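Long-range contacts in HAD hydrolase, family IA, variant 3 (Entamoeba histolytica, PDB 6W04), which is probably a magnesium-dependent hydrolase of the haloacid dehalogenase superfamily that binds magnesium through acidic and amide side chains: residues K24-R29 / E70-L75; R29-P34 / I52-N57; H163-E168 / G181-G186. All coordinates share one frame; numbering follows the deposited sequence.

Contact 1: K24-R29 / E70-L75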
loop_
_atom_site.group_PDB
_atom_site.type_symbol
_atom_site.label_atom_id
_atom_site.label_comp_id
_atom_site.label_asym_id
_atom_site.label_seq_id
_atom_site.Cartn_x
_atom_site.Cartn_y
_atom_site.Cartn_z
ATOM N N LYS A 24 -16.482 -3.485 8.506
ATOM C CA LYS A 24 -17.616 -3.281 9.393
ATOM C C LYS A 24 -18.842 -3.996 8.861
ATOM O O LYS A 24 -19.593 -4.633 9.620
ATOM C CB LYS A 24 -17.883 -1.776 9.585
ATOM C CG LYS A 24 -16.841 -1.165 10.508
ATOM C CD LYS A 24 -16.994 0.356 10.599
ATOM C CE LYS A 24 -15.892 0.942 11.454
ATOM N NZ LYS A 24 -16.019 2.408 11.582
ATOM N N GLU A 25 -19.052 -3.912 7.554
ATOM C CA GLU A 25 -20.160 -4.633 6.939
ATOM C C GLU A 25 -19.996 -6.139 7.111
ATOM O O GLU A 25 -20.971 -6.840 7.408
ATOM C CB GLU A 25 -20.279 -4.233 5.454
ATOM C CG GLU A 25 -21.350 -5.002 4.667
ATOM C CD GLU A 25 -22.801 -4.663 5.060
ATOM O OE1 GLU A 25 -23.670 -5.557 4.918
ATOM O OE2 GLU A 25 -23.088 -3.516 5.496
ATOM N N MET A 26 -18.769 -6.658 6.954
ATOM C CA MET A 26 -18.545 -8.097 7.132
ATOM C C MET A 26 -18.809 -8.523 8.565
ATOM O O MET A 26 -19.413 -9.577 8.808
ATOM C CB MET A 26 -17.104 -8.490 6.769
ATOM C CG MET A 26 -16.768 -8.363 5.284
ATOM S SD MET A 26 -17.893 -9.339 4.257
ATOM C CE MET A 26 -17.350 -10.944 4.813
ATOM N N ALA A 27 -18.318 -7.747 9.527
ATOM C CA ALA A 27 -18.642 -8.017 10.922
ATOM C C ALA A 27 -20.148 -8.080 11.138
ATOM O O ALA A 27 -20.650 -8.955 11.860
ATOM C CB ALA A 27 -18.003 -6.958 11.819
ATOM N N LYS A 28 -20.894 -7.146 10.546
ATOM C CA LYS A 28 -22.339 -7.145 10.752
ATOM C C LYS A 28 -22.965 -8.401 10.160
ATOM O O LYS A 28 -23.849 -9.011 10.771
ATOM C CB LYS A 28 -22.951 -5.878 10.141
ATOM C CG LYS A 28 -24.512 -5.755 10.209
ATOM C CD LYS A 28 -25.008 -5.419 11.622
ATOM C CE LYS A 28 -26.530 -5.341 11.710
ATOM N NZ LYS A 28 -27.003 -5.223 13.128
ATOM N N ARG A 29 -22.508 -8.804 8.973
ATOM C CA ARG A 29 -23.070 -9.975 8.313
ATOM C C ARG A 29 -22.791 -11.238 9.111
ATOM O O ARG A 29 -23.672 -12.095 9.244
ATOM C CB ARG A 29 -22.493 -10.112 6.902
ATOM C CG ARG A 29 -22.923 -8.984 5.969
ATOM C CD ARG A 29 -22.371 -9.149 4.552
ATOM N NE ARG A 29 -22.731 -7.992 3.729
ATOM C CZ ARG A 29 -22.418 -7.850 2.445
ATOM N NH1 ARG A 29 -21.730 -8.802 1.832
ATOM N NH2 ARG A 29 -22.801 -6.757 1.776
ATOM N N GLU A 70 -11.783 -13.491 0.939
ATOM C CA GLU A 70 -12.219 -13.230 -0.424
ATOM C C GLU A 70 -13.621 -12.616 -0.454
ATOM O O GLU A 70 -13.920 -11.794 -1.333
ATOM C CB GLU A 70 -12.151 -14.517 -1.253
ATOM C CG GLU A 70 -12.713 -14.393 -2.674
ATOM C CD GLU A 70 -12.040 -13.292 -3.517
ATOM O OE1 GLU A 70 -10.915 -12.836 -3.180
ATOM O OE2 GLU A 70 -12.653 -12.887 -4.530
ATOM N N GLU A 71 -14.502 -13.001 0.480
ATOM C CA GLU A 71 -15.791 -12.309 0.573
ATOM C C GLU A 71 -15.602 -10.831 0.891
ATOM O O GLU A 71 -16.294 -9.976 0.328
ATOM C CB GLU A 71 -16.694 -12.946 1.637
ATOM C CG GLU A 71 -17.160 -14.349 1.306
ATOM C CD GLU A 71 -18.223 -14.884 2.277
ATOM O OE1 GLU A 71 -18.683 -14.132 3.174
ATOM O OE2 GLU A 71 -18.594 -16.069 2.133
ATOM N N LYS A 72 -14.708 -10.504 1.841
ATOM C CA LYS A 72 -14.455 -9.098 2.127
ATOM C C LYS A 72 -13.847 -8.387 0.922
ATOM O O LYS A 72 -14.208 -7.241 0.620
ATOM C CB LYS A 72 -13.538 -8.953 3.349
ATOM C CG LYS A 72 -13.134 -7.478 3.614
ATOM C CD LYS A 72 -11.821 -7.091 2.934
ATOM C CE LYS A 72 -11.588 -5.558 3.009
ATOM N NZ LYS A 72 -10.253 -5.235 2.429
ATOM N N GLU A 73 -12.911 -9.034 0.225
ATOM C CA GLU A 73 -12.269 -8.364 -0.900
ATOM C C GLU A 73 -13.214 -8.197 -2.077
ATOM O O GLU A 73 -13.122 -7.193 -2.793
ATOM C CB GLU A 73 -10.987 -9.101 -1.329
ATOM C CG GLU A 73 -9.903 -9.111 -0.243
ATOM C CD GLU A 73 -9.343 -7.727 0.196
ATOM O OE1 GLU A 73 -9.876 -6.645 -0.142
ATOM O OE2 GLU A 73 -8.332 -7.731 0.924
ATOM N N ASN A 74 -14.131 -9.145 -2.286
ATOM C CA ASN A 74 -15.159 -8.946 -3.296
ATOM C C ASN A 74 -16.014 -7.716 -2.982
ATOM O O ASN A 74 -16.346 -6.934 -3.886
ATOM C CB ASN A 74 -16.021 -10.202 -3.404
ATOM C CG ASN A 74 -17.211 -10.002 -4.294
ATOM O OD1 ASN A 74 -18.349 -10.199 -3.877
ATOM N ND2 ASN A 74 -16.959 -9.584 -5.527
ATOM N N LEU A 75 -16.391 -7.533 -1.716
ATOM C CA LEU A 75 -17.144 -6.329 -1.345
ATOM C C LEU A 75 -16.307 -5.075 -1.601
ATOM O O LEU A 75 -16.779 -4.106 -2.206
ATOM C CB LEU A 75 -17.594 -6.411 0.115
ATOM C CG LEU A 75 -18.308 -5.204 0.773
ATOM C CD1 LEU A 75 -19.501 -4.703 -0.045
ATOM C CD2 LEU A 75 -18.787 -5.552 2.216
#

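Contact 2: R29-P34 / I52-N57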
loop_
_atom_site.group_PDB
_atom_site.type_symbol
_atom_site.label_atom_id
_atom_site.label_comp_id
_atom_site.label_asym_id
_atom_site.label_seq_id
_atom_site.Cartn_x
_atom_site.Cartn_y
_atom_site.Cartn_z
ATOM N N ARG A 29 -22.508 -8.804 8.973
ATOM C CA ARG A 29 -23.070 -9.975 8.313
ATOM C C ARG A 29 -22.791 -11.238 9.111
ATOM O O ARG A 29 -23.672 -12.095 9.244
ATOM C CB ARG A 29 -22.493 -10.112 6.902
ATOM C CG ARG A 29 -22.923 -8.984 5.969
ATOM C CD ARG A 29 -22.371 -9.149 4.552
ATOM N NE ARG A 29 -22.731 -7.992 3.729
ATOM C CZ ARG A 29 -22.418 -7.850 2.445
ATOM N NH1 ARG A 29 -21.730 -8.802 1.832
ATOM N NH2 ARG A 29 -22.801 -6.757 1.776
ATOM N N ILE A 30 -21.589 -11.343 9.668
ATOM C CA ILE A 30 -21.120 -12.582 10.284
ATOM C C ILE A 30 -21.546 -12.672 11.735
ATOM O O ILE A 30 -22.139 -13.666 12.170
ATOM C CB ILE A 30 -19.584 -12.702 10.156
ATOM C CG1 ILE A 30 -19.187 -12.931 8.697
ATOM C CG2 ILE A 30 -19.077 -13.870 11.070
ATOM C CD1 ILE A 30 -17.746 -12.549 8.368
ATOM N N ARG A 31 -21.237 -11.650 12.522
ATOM C CA ARG A 31 -21.541 -11.715 13.942
ATOM C C ARG A 31 -22.806 -10.961 14.319
ATOM O O ARG A 31 -23.295 -11.126 15.445
ATOM C CB ARG A 31 -20.335 -11.206 14.760
ATOM C CG ARG A 31 -20.199 -9.682 14.841
ATOM C CD ARG A 31 -18.921 -9.274 15.578
ATOM N NE ARG A 31 -18.894 -7.835 15.775
ATOM C CZ ARG A 31 -17.964 -7.146 16.435
ATOM N NH1 ARG A 31 -16.908 -7.745 16.971
ATOM N NH2 ARG A 31 -18.100 -5.831 16.561
ATOM N N GLY A 32 -23.384 -10.179 13.402
ATOM C CA GLY A 32 -24.617 -9.479 13.692
ATOM C C GLY A 32 -24.449 -8.039 14.138
ATOM O O GLY A 32 -25.456 -7.352 14.332
ATOM N N THR A 33 -23.215 -7.575 14.351
ATOM C CA THR A 33 -22.959 -6.191 14.721
ATOM C C THR A 33 -21.696 -5.744 14.003
ATOM O O THR A 33 -20.740 -6.526 13.884
ATOM C CB THR A 33 -22.779 -5.989 16.233
ATOM O OG1 THR A 33 -21.645 -6.732 16.674
ATOM C CG2 THR A 33 -24.011 -6.445 16.996
ATOM N N PRO A 34 -21.666 -4.506 13.507
ATOM C CA PRO A 34 -20.447 -3.994 12.872
ATOM C C PRO A 34 -19.346 -3.764 13.899
ATOM O O PRO A 34 -19.590 -3.650 15.104
ATOM C CB PRO A 34 -20.900 -2.665 12.239
ATOM C CG PRO A 34 -22.117 -2.266 12.955
ATOM C CD PRO A 34 -22.738 -3.505 13.578
ATOM N N ILE A 52 -10.780 -11.536 10.490
ATOM C CA ILE A 52 -11.873 -12.511 10.501
ATOM C C ILE A 52 -11.909 -13.258 11.825
ATOM O O ILE A 52 -12.990 -13.504 12.389
ATOM C CB ILE A 52 -11.738 -13.481 9.315
ATOM C CG1 ILE A 52 -11.755 -12.700 8.004
ATOM C CG2 ILE A 52 -12.869 -14.522 9.382
ATOM C CD1 ILE A 52 -10.942 -13.357 6.864
ATOM N N GLU A 53 -10.729 -13.641 12.339
ATOM C CA GLU A 53 -10.662 -14.288 13.644
ATOM C C GLU A 53 -11.217 -13.392 14.742
ATOM O O GLU A 53 -11.869 -13.877 15.667
ATOM C CB GLU A 53 -9.217 -14.703 13.971
ATOM C CG GLU A 53 -8.737 -15.824 13.027
ATOM C CD GLU A 53 -7.275 -16.166 13.206
ATOM O OE1 GLU A 53 -6.516 -15.283 13.662
ATOM O OE2 GLU A 53 -6.907 -17.328 12.925
ATOM N N HIS A 54 -10.950 -12.087 14.676
ATOM C CA HIS A 54 -11.564 -11.181 15.643
ATOM C C HIS A 54 -13.084 -11.228 15.544
ATOM O O HIS A 54 -13.782 -11.312 16.563
ATOM C CB HIS A 54 -11.095 -9.746 15.430
ATOM C CG HIS A 54 -11.733 -8.781 16.379
ATOM N ND1 HIS A 54 -11.214 -8.523 17.629
ATOM C CD2 HIS A 54 -12.866 -8.052 16.283
ATOM C CE1 HIS A 54 -11.996 -7.659 18.258
ATOM N NE2 HIS A 54 -12.999 -7.347 17.454
ATOM N N ILE A 55 -13.608 -11.174 14.322
ATOM C CA ILE A 55 -15.053 -11.118 14.100
ATOM C C ILE A 55 -15.724 -12.409 14.564
ATOM O O ILE A 55 -16.777 -12.378 15.209
ATOM C CB ILE A 55 -15.337 -10.835 12.611
ATOM C CG1 ILE A 55 -14.933 -9.386 12.268
ATOM C CG2 ILE A 55 -16.820 -11.141 12.278
ATOM C CD1 ILE A 55 -14.788 -9.088 10.755
ATOM N N LEU A 56 -15.128 -13.563 14.249
ATOM C CA LEU A 56 -15.637 -14.836 14.755
ATOM C C LEU A 56 -15.305 -15.061 16.227
ATOM O O LEU A 56 -15.928 -15.916 16.873
ATOM C CB LEU A 56 -15.068 -15.993 13.920
ATOM C CG LEU A 56 -15.478 -16.008 12.454
ATOM C CD1 LEU A 56 -14.520 -16.895 11.673
ATOM C CD2 LEU A 56 -16.923 -16.495 12.320
ATOM N N ASN A 57 -14.356 -14.303 16.774
ATOM C CA ASN A 57 -13.773 -14.555 18.093
ATOM C C ASN A 57 -13.246 -15.980 18.189
ATOM O O ASN A 57 -13.484 -16.691 19.169
ATOM C CB ASN A 57 -14.766 -14.262 19.223
ATOM C CG ASN A 57 -14.071 -14.019 20.550
ATOM O OD1 ASN A 57 -12.945 -13.515 20.583
ATOM N ND2 ASN A 57 -14.714 -14.418 21.651
HETATM O O HOH W 1 -16.207 -10.388 17.722
#

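Contact 3: H163-E168 / G181-G186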
loop_
_atom_site.group_PDB
_atom_site.type_symbol
_atom_site.label_atom_id
_atom_site.label_comp_id
_atom_site.label_asym_id
_atom_site.label_seq_id
_atom_site.Cartn_x
_atom_site.Cartn_y
_atom_site.Cartn_z
ATOM N N HIS A 163 19.343 2.695 -3.604
ATOM C CA HIS A 163 19.139 3.956 -4.296
ATOM C C HIS A 163 17.686 4.118 -4.721
ATOM O O HIS A 163 17.380 4.849 -5.667
ATOM C CB HIS A 163 20.100 4.063 -5.476
ATOM C CG HIS A 163 21.536 3.986 -5.059
ATOM N ND1 HIS A 163 22.302 2.853 -5.227
ATOM C CD2 HIS A 163 22.322 4.878 -4.412
ATOM C CE1 HIS A 163 23.511 3.064 -4.738
ATOM N NE2 HIS A 163 23.549 4.286 -4.237
ATOM N N CYS A 164 16.782 3.453 -4.007
ATOM C CA CYS A 164 15.352 3.535 -4.264
ATOM C C CYS A 164 14.657 4.357 -3.187
ATOM O O CYS A 164 14.927 4.197 -1.989
ATOM C CB CYS A 164 14.705 2.141 -4.319
ATOM S SG CYS A 164 15.111 1.186 -5.799
ATOM N N ILE A 165 13.752 5.230 -3.626
ATOM C CA ILE A 165 12.746 5.834 -2.765
ATOM C C ILE A 165 11.535 4.912 -2.698
ATOM O O ILE A 165 11.099 4.363 -3.717
ATOM C CB ILE A 165 12.346 7.227 -3.287
ATOM C CG1 ILE A 165 13.526 8.188 -3.157
ATOM C CG2 ILE A 165 11.121 7.731 -2.543
ATOM C CD1 ILE A 165 13.891 8.550 -1.696
ATOM N N VAL A 166 10.996 4.730 -1.490
ATOM C CA VAL A 166 9.739 4.039 -1.263
ATOM C C VAL A 166 8.771 5.011 -0.602
ATOM O O VAL A 166 9.120 5.654 0.394
ATOM C CB VAL A 166 9.928 2.784 -0.393
ATOM C CG1 VAL A 166 8.559 2.198 -0.002
ATOM C CG2 VAL A 166 10.784 1.766 -1.138
ATOM N N PHE A 167 7.573 5.140 -1.178
ATOM C CA PHE A 167 6.460 5.872 -0.578
ATOM C C PHE A 167 5.548 4.861 0.109
ATOM O O PHE A 167 5.108 3.899 -0.523
ATOM C CB PHE A 167 5.665 6.647 -1.631
ATOM C CG PHE A 167 6.397 7.864 -2.187
ATOM C CD1 PHE A 167 6.966 7.834 -3.448
ATOM C CD2 PHE A 167 6.467 9.034 -1.455
ATOM C CE1 PHE A 167 7.608 8.957 -3.981
ATOM C CE2 PHE A 167 7.120 10.163 -1.957
ATOM C CZ PHE A 167 7.689 10.117 -3.226
ATOM N N GLU A 168 5.270 5.077 1.389
ATOM C CA GLU A 168 4.532 4.093 2.169
ATOM C C GLU A 168 3.673 4.829 3.186
ATOM O O GLU A 168 3.983 5.962 3.561
ATOM C CB GLU A 168 5.488 3.125 2.879
ATOM C CG GLU A 168 5.710 1.836 2.156
ATOM C CD GLU A 168 4.528 0.898 2.312
ATOM O OE1 GLU A 168 3.504 1.309 2.932
ATOM O OE2 GLU A 168 4.634 -0.248 1.822
ATOM N N GLY A 181 16.653 -1.772 2.737
ATOM C CA GLY A 181 17.719 -0.832 2.458
ATOM C C GLY A 181 17.309 0.369 1.630
ATOM O O GLY A 181 18.167 1.195 1.306
ATOM N N ALA A 182 16.034 0.490 1.277
ATOM C CA ALA A 182 15.542 1.662 0.563
ATOM C C ALA A 182 15.294 2.827 1.531
ATOM O O ALA A 182 15.343 2.682 2.758
ATOM C CB ALA A 182 14.264 1.319 -0.207
ATOM N N THR A 183 15.034 4.005 0.965
ATOM C CA THR A 183 14.800 5.211 1.759
ATOM C C THR A 183 13.320 5.566 1.725
ATOM O O THR A 183 12.793 5.903 0.650
ATOM C CB THR A 183 15.640 6.373 1.239
ATOM O OG1 THR A 183 17.033 6.070 1.422
ATOM C CG2 THR A 183 15.304 7.663 1.990
ATOM N N PRO A 184 12.607 5.498 2.851
ATOM C CA PRO A 184 11.152 5.686 2.818
ATOM C C PRO A 184 10.741 7.134 3.026
ATOM O O PRO A 184 11.355 7.892 3.783
ATOM C CB PRO A 184 10.670 4.820 3.996
ATOM C CG PRO A 184 11.790 4.986 5.027
ATOM C CD PRO A 184 13.090 5.206 4.219
ATOM N N ILE A 185 9.673 7.509 2.333
ATOM C CA ILE A 185 8.989 8.785 2.535
ATOM C C ILE A 185 7.547 8.450 2.900
ATOM O O ILE A 185 6.862 7.742 2.153
ATOM C CB ILE A 185 9.056 9.685 1.289
ATOM C CG1 ILE A 185 10.519 10.019 0.948
ATOM C CG2 ILE A 185 8.207 10.944 1.494
ATOM C CD1 ILE A 185 10.716 10.905 -0.309
ATOM N N GLY A 186 7.101 8.921 4.064
ATOM C CA GLY A 186 5.773 8.560 4.533
ATOM C C GLY A 186 4.705 9.371 3.818
ATOM O O GLY A 186 4.916 10.528 3.447
#

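Contact 1: K24-R29 / E70-L75
M26 lies across K72 and E71, and L75 reaches back against E25 and R29; these contacts join helix 16-31 to helix 62-82 in the helical cap of this HAD-family protein. The short helix segments run 10.3 Å apart at closest approach, with 130° between their N-to-C directions. M26 has the most surface buried here. Its chain bends at chi2 and again at chi3 (-67°), and the second bend turns CE to the flank of E71, 3.8 Å from CB of that residue. Nearer the backbone, M26 CG sits 3.8 Å from K72 CB, the two side chains crossing at about a right angle. K72 gives only the root of its chain to the contact: its ammonium leads away, bonding to H19 of helix 16-31 and forming a salt bridge with E73 OE1.

L75 makes the other half of the contact with a single methyl. Its side chain crosses that of E25 at about a right angle, and L75 CD2 comes within 3.6 Å of E25 CG. E25 in turn holds the arginine one turn on, its OE1 meeting R29 NE in the guanidinium plane through the anti lone pair, a salt bridge of 2.9 Å. The group so fixed presents one face to L75, whose CD2 stands 4.1 Å above the guanidinium plane, offset toward the rim.

Contact 2: R29-P34 / I52-N57
I30 packs its CG2 methyl against I55 CG2, at 3.7 Å, and against the CD2 tip of L56. Standing anti to the backbone N, CG2 is the branch of I30 that touches both residues. I30 and I55 cross at about a right angle, while L56 starts out away from the partner segment, yet brings CD2 to 3.6 Å from I30 CG2. R31 covers the neighbouring part of helix 48-56 with its aliphatic chain: R31 CB lies 3.8 Å from I55 O.

Here two helices of the cap meet at their C-terminal ends. Helix 16-31 gives way to G32 with positive phi, and helix 48-56 closes in a Schellman motif with N57 as its C-prime residue. Beyond the first helix the chain turns back so that the carbonyls of T33 and P34 meet the R31 guanidinium: R31 NE donates to T33 O at 2.9 Å and R31 NH2 to P34 O at 3.0 Å, and both donors stand above the carbonyl planes they meet. E39 adds a salt bridge to NH2 and also bonds H54 NE2, so one carboxylate serves both side chains. R31 NH1 is 4.0 Å from H54 NE2, the guanidinium and ring planes 46° apart. A water bridges the two segments, accepting from R31 NH1 and donating to H54 O, 2.8 Å from each.

Contact 3: H163-E168 / G181-G186
Strands 164-168 and 183-186 run parallel, 4.6 Å apart at closest approach, and four backbone hydrogen bonds join them. T183 N donates to C164 O at 3.0 Å with an N-H...O angle of 180°, and I185 N to V166 O at 2.7 Å; both arrive nearly along the C=O axis. Between them V166 N reaches T183 O from above the carbonyl plane, and E168 N bonds I185 O at the far end.

On the face carrying I165, F167, T183 and I185, the last has the most surface buried. I185 and F167 lie side by side, pointing the same way. With I185 CG1 beside the backbone N (chi1 -61°), CG2 stands anti to it and meets F167 CE2 at 3.7 Å, while I185 CD1 reaches I165 CG2 at 3.9 Å. That I165 methyl also stands 4.0 Å above one face of the F167 ring, toward its rim. On the face of V166 and P184, V166 CG2 rests 3.6 Å from A182 CB. The E168 carboxylate is turned from strand 183-186 toward the magnesium site, its OE2 held by K144 and Y150. E168 is itself a magnesium-binding residue of this protein, though here D7, N9 and D169 make the metal site and E168 lies beside D7 and D169.

This is the parallel beta-alpha-beta unit of the HAD core, a Rossmann-like fold, with helix 171-180 as its crossover. Strand 3-7 flanks 164-168 on the other side; helix 171-180 covers V166 and P184, and helix 214-222 covers I165, T183 and I185.

From the N terminus the chain leaves strand 3-7 of the core and enters helix 16-31, which both cap contacts use. Contact 2 closes first, turning helix 48-56 back onto the C-terminal end of that helix; contact 1 then closes a longer loop with helix 62-82, so contact 2 is nested inside it. The two share R29 and touch directly, A27 CB lying 3.5 Å from T33 O. Contact 3 follows in series, closing its own short loop around helix 171-180 within the parallel sheet. Its centre is about 32 Å from that of contact 1, across the centre of the chain: contacts 1 and 2 tie helices of the cap together, while contact 3 joins neighbouring strands of the core.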